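PDB 7AJ0: arylsulfatase from Pseudoalteromonas sp. MB47, which hydrolyses sulfate esters of the algal polysaccharide fucoidan, working as an exo-acting sulfatase that binds calcium and assembles into a hexamer. Local coordinates for the interface of chains A and B and the interface of chains A and C. Sequence-based numbering; all coordinates share one arbitrary frame. Chains: chain A/B/C, Arylsulfatase.

Contact 1: the interface of chains A and B. Residues chain A 479-480, 483; chain B 331-332, 451, 454.
The loop carrying A:Ser479 and A:Thr480, and the 3-10 helix 481-484 that follows it in chain A, meet the 3-10 helix 330-332 of chain B and the loop that holds B:Arg451 and B:Asp454. B:Arg451 reaches across to chain A. Its NH2 gives a hydrogen bond to the amide oxygen OE1 of A:Gln483 at 2.8 Å, fairly straight at the hydrogen (163°). That oxygen lies in the guanidinium plane, and the donor comes from above the amide plane, the two flat groups being steeply turned against each other. NH1 adds a weak second bond to OE1. An arginine suits this place because its NH1 also forms a salt bridge within chain B, with the carboxylate atom OD2 of B:Asp454 at 3.0 Å. The backbone oxygens of B:Asp331 and A:Ser479 lie over opposite guanidinium faces, offset toward the rim. The bend at chi2 (-67°) carries the group over to A:Gln483, whose own chain is extended and crosses it at about a right angle. Were B:Arg451 an alanine, A:Gln483 OE1 would probably lose these N-H donors and the B:Asp454 carboxylate this positive partner, with a gap opening between the chains. A glutamine fits the opposite side because it reaches far without adding charge, and its CG comes within 4.2 Å of the methyl CG2 of B:Thr332. B:Asp454 is also held within its own chain, its backbone N bonding to OD2 of B:Asp331 at 3.0 Å from above the carboxylate plane. Its OD2 stands 3.1 Å from the backbone O of A:Thr480, an acceptor-acceptor pair that looks unfavourable and that the nearby guanidinium may ease. A serine, small enough to sit against main chain, closes the patch: with OG anti to its backbone N (chi1 164°), A:Ser479 OG donates to the carbonyl O of B:Asp454 at 2.8 Å.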
# COMPACT_ATOMS: atom_id res chain seq x y z
N SER A 479 -8.08 -1.68 -14.10
CA SER A 479 -7.98 -1.72 -15.55
C SER A 479 -7.93 -3.16 -16.06
O SER A 479 -7.31 -4.03 -15.44
CB SER A 479 -6.74 -0.96 -16.01
OG SER A 479 -6.42 -1.28 -17.35
N THR A 480 -8.58 -3.39 -17.20
CA THR A 480 -8.51 -4.67 -17.89
C THR A 480 -7.67 -4.61 -19.16
O THR A 480 -7.45 -5.65 -19.79
CB THR A 480 -9.92 -5.17 -18.25
OG1 THR A 480 -10.59 -4.19 -19.05
CG2 THR A 480 -10.73 -5.43 -16.99
N GLN A 483 -7.53 -7.08 -22.42
CA GLN A 483 -8.18 -8.38 -22.24
C GLN A 483 -9.46 -8.49 -23.06
O GLN A 483 -9.72 -9.54 -23.67
CB GLN A 483 -8.48 -8.61 -20.75
CG GLN A 483 -8.73 -10.07 -20.41
CD GLN A 483 -9.26 -10.25 -19.00
OE1 GLN A 483 -9.54 -9.29 -18.30
NE2 GLN A 483 -9.39 -11.51 -18.59
N ASP B 331 -2.92 -11.98 -16.54
CA ASP B 331 -4.04 -11.06 -16.72
C ASP B 331 -5.32 -11.79 -17.11
O ASP B 331 -6.41 -11.35 -16.75
CB ASP B 331 -3.68 -10.01 -17.78
CG ASP B 331 -2.58 -9.08 -17.32
OD1 ASP B 331 -1.41 -9.52 -17.28
OD2 ASP B 331 -2.88 -7.91 -17.01
N THR B 332 -5.20 -12.89 -17.84
CA THR B 332 -6.36 -13.67 -18.27
C THR B 332 -6.71 -14.78 -17.29
O THR B 332 -7.40 -15.73 -17.66
CB THR B 332 -6.11 -14.25 -19.67
OG1 THR B 332 -4.95 -15.08 -19.65
CG2 THR B 332 -5.92 -13.12 -20.68
N ARG B 451 -2.21 -8.31 -12.72
CA ARG B 451 -2.41 -7.46 -13.89
C ARG B 451 -1.08 -6.87 -14.37
O ARG B 451 -0.90 -5.66 -14.49
CB ARG B 451 -3.41 -6.36 -13.56
CG ARG B 451 -4.84 -6.87 -13.44
CD ARG B 451 -5.31 -7.34 -14.80
NE ARG B 451 -6.68 -7.85 -14.78
CZ ARG B 451 -7.36 -8.13 -15.88
NH1 ARG B 451 -6.81 -7.93 -17.07
NH2 ARG B 451 -8.60 -8.60 -15.80
N ASP B 454 -1.88 -5.24 -17.93
CA ASP B 454 -2.97 -4.30 -18.11
C ASP B 454 -3.06 -3.22 -17.04
O ASP B 454 -3.81 -2.26 -17.23
CB ASP B 454 -4.30 -5.07 -18.18
CG ASP B 454 -4.36 -6.03 -19.36
OD1 ASP B 454 -3.97 -5.63 -20.48
OD2 ASP B 454 -4.79 -7.19 -19.18

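Contact 2: the interface of chains A and C. Residues chain A 340-341, 474-475; chain C 330, 338-340.
The phenol ring of C:Tyr338 has an aliphatic neighbour: at its edge, in the plane of the ring, lies CG of A:Lys475, 3.9 Å from the ring carbon CE1. The indole of A:Trp341 carries on one face its neighbour A:Pro340, whose CG sits 3.6 Å above the plane and over the centre. Toward this proline-indole pair the tyrosine points its hydroxyl: OH lies 3.3 Å from CB of A:Pro340 and 3.4 Å from the indole carbon CZ3 of A:Trp341. The tyrosine and tryptophan side chains run at about a right angle; the hydroxyl oxygen sits over the indole rim at CZ3, on the face A:Pro340 covers, with the phenol ring itself offset from the indole. A tyrosine suits this role because it is long and rigid; CG anti to the backbone N (chi1 157°) sends the ring out from C:Tyr338 toward chain A. The ring of A:Pro474 approaches the same phenol more loosely. Beside it the two copies of one proline meet, CB of A:Pro340 standing 3.6 Å from CB of C:Pro340, a compact apolar pairing between equivalent residues. A:Lys475 does two jobs. Its methylenes run past the tyrosine edge, and a turn at chi3 (-64°) brings the ammonium NZ to the backbone O of C:Ser339 at 3.0 Å, with the donor nearly along the C=O axis (162°). Water 1 joins NZ to the backbone O of C:Pro340, to which it is 2.6 Å distant. The carboxylate of C:Glu330 is near without touching, and its negative charge may favour the lysine electrostatically. Lysine thus fits by covering an aromatic edge with its stem while its amino end bonds one carbonyl oxygen directly and another through water. Because the whole interface is two-fold, this arrangement is repeated with the chains exchanged, and the paired contacts probably contribute to holding the two copies together in the sulfatase hexamer.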
# COMPACT_ATOMS: atom_id res chain seq x y z
N PRO A 340 -18.95 11.19 -8.27
CA PRO A 340 -18.88 9.74 -8.04
C PRO A 340 -17.66 9.08 -8.66
O PRO A 340 -17.35 7.94 -8.30
CB PRO A 340 -20.17 9.23 -8.69
CG PRO A 340 -20.44 10.21 -9.78
CD PRO A 340 -19.98 11.55 -9.26
N TRP A 341 -16.96 9.76 -9.57
CA TRP A 341 -15.88 9.14 -10.31
C TRP A 341 -14.57 9.23 -9.55
O TRP A 341 -14.44 9.92 -8.54
CB TRP A 341 -15.73 9.80 -11.68
CG TRP A 341 -17.01 10.10 -12.38
CD1 TRP A 341 -17.34 11.27 -12.99
CD2 TRP A 341 -18.14 9.24 -12.53
NE1 TRP A 341 -18.61 11.19 -13.52
CE2 TRP A 341 -19.12 9.95 -13.25
CE3 TRP A 341 -18.42 7.93 -12.13
CZ2 TRP A 341 -20.36 9.40 -13.58
CZ3 TRP A 341 -19.65 7.38 -12.45
CH2 TRP A 341 -20.60 8.12 -13.17
N PRO A 474 -17.31 2.58 -14.28
CA PRO A 474 -17.30 4.05 -14.35
C PRO A 474 -16.36 4.68 -13.34
O PRO A 474 -15.85 5.78 -13.58
CB PRO A 474 -18.76 4.43 -14.06
CG PRO A 474 -19.54 3.15 -14.14
CD PRO A 474 -18.59 2.06 -13.79
N LYS A 475 -16.13 4.02 -12.21
CA LYS A 475 -15.25 4.53 -11.17
C LYS A 475 -13.79 4.14 -11.40
O LYS A 475 -12.95 4.41 -10.54
CB LYS A 475 -15.72 4.03 -9.80
CG LYS A 475 -17.18 4.38 -9.50
CD LYS A 475 -17.51 4.24 -8.02
CE LYS A 475 -17.38 2.81 -7.54
NZ LYS A 475 -17.75 2.69 -6.09
N GLU C 330 -19.70 -6.28 -6.42
CA GLU C 330 -18.50 -6.03 -7.22
C GLU C 330 -17.63 -7.27 -7.39
O GLU C 330 -16.86 -7.35 -8.35
CB GLU C 330 -17.68 -4.91 -6.59
CG GLU C 330 -18.43 -3.61 -6.38
CD GLU C 330 -17.53 -2.48 -5.92
OE1 GLU C 330 -16.62 -2.73 -5.10
OE2 GLU C 330 -17.73 -1.33 -6.38
N TYR C 338 -23.90 -0.90 -10.05
CA TYR C 338 -23.08 0.27 -9.83
C TYR C 338 -23.59 1.07 -8.64
O TYR C 338 -24.80 1.26 -8.48
CB TYR C 338 -23.05 1.17 -11.07
CG TYR C 338 -22.70 2.61 -10.75
CD1 TYR C 338 -21.41 2.96 -10.38
CD2 TYR C 338 -23.66 3.61 -10.82
CE1 TYR C 338 -21.08 4.26 -10.08
CE2 TYR C 338 -23.33 4.92 -10.53
CZ TYR C 338 -22.04 5.24 -10.16
OH TYR C 338 -21.71 6.54 -9.87
N SER C 339 -22.65 1.55 -7.82
CA SER C 339 -22.96 2.47 -6.74
C SER C 339 -21.82 3.47 -6.61
O SER C 339 -20.64 3.08 -6.68
CB SER C 339 -23.15 1.74 -5.41
OG SER C 339 -23.37 2.68 -4.37
N PRO C 340 -22.13 4.75 -6.40
CA PRO C 340 -21.05 5.74 -6.23
C PRO C 340 -20.31 5.59 -4.91
O PRO C 340 -19.19 6.12 -4.79
CB PRO C 340 -21.79 7.08 -6.29
CG PRO C 340 -23.16 6.76 -5.77
CD PRO C 340 -23.46 5.36 -6.27
O HOH W 1 -16.68 5.34 -4.82

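The centres of contact 1 and contact 2 lie about 19 Å apart. On chain A both draw on one stretch after strand 466-469: residues 474-475 turn to chain C, while 479-483 turn to chain B. The partners also share an element, since the 3-10 helix 330-332 contributes from chain B in contact 1 and from chain C in contact 2. The two differ in symmetry: contact 2 belongs to a two-fold interface, whereas the interface of contact 1 is not an exact two-fold. Combining the two kinds of interface is a plausible way for identical subunits to build the hexamer.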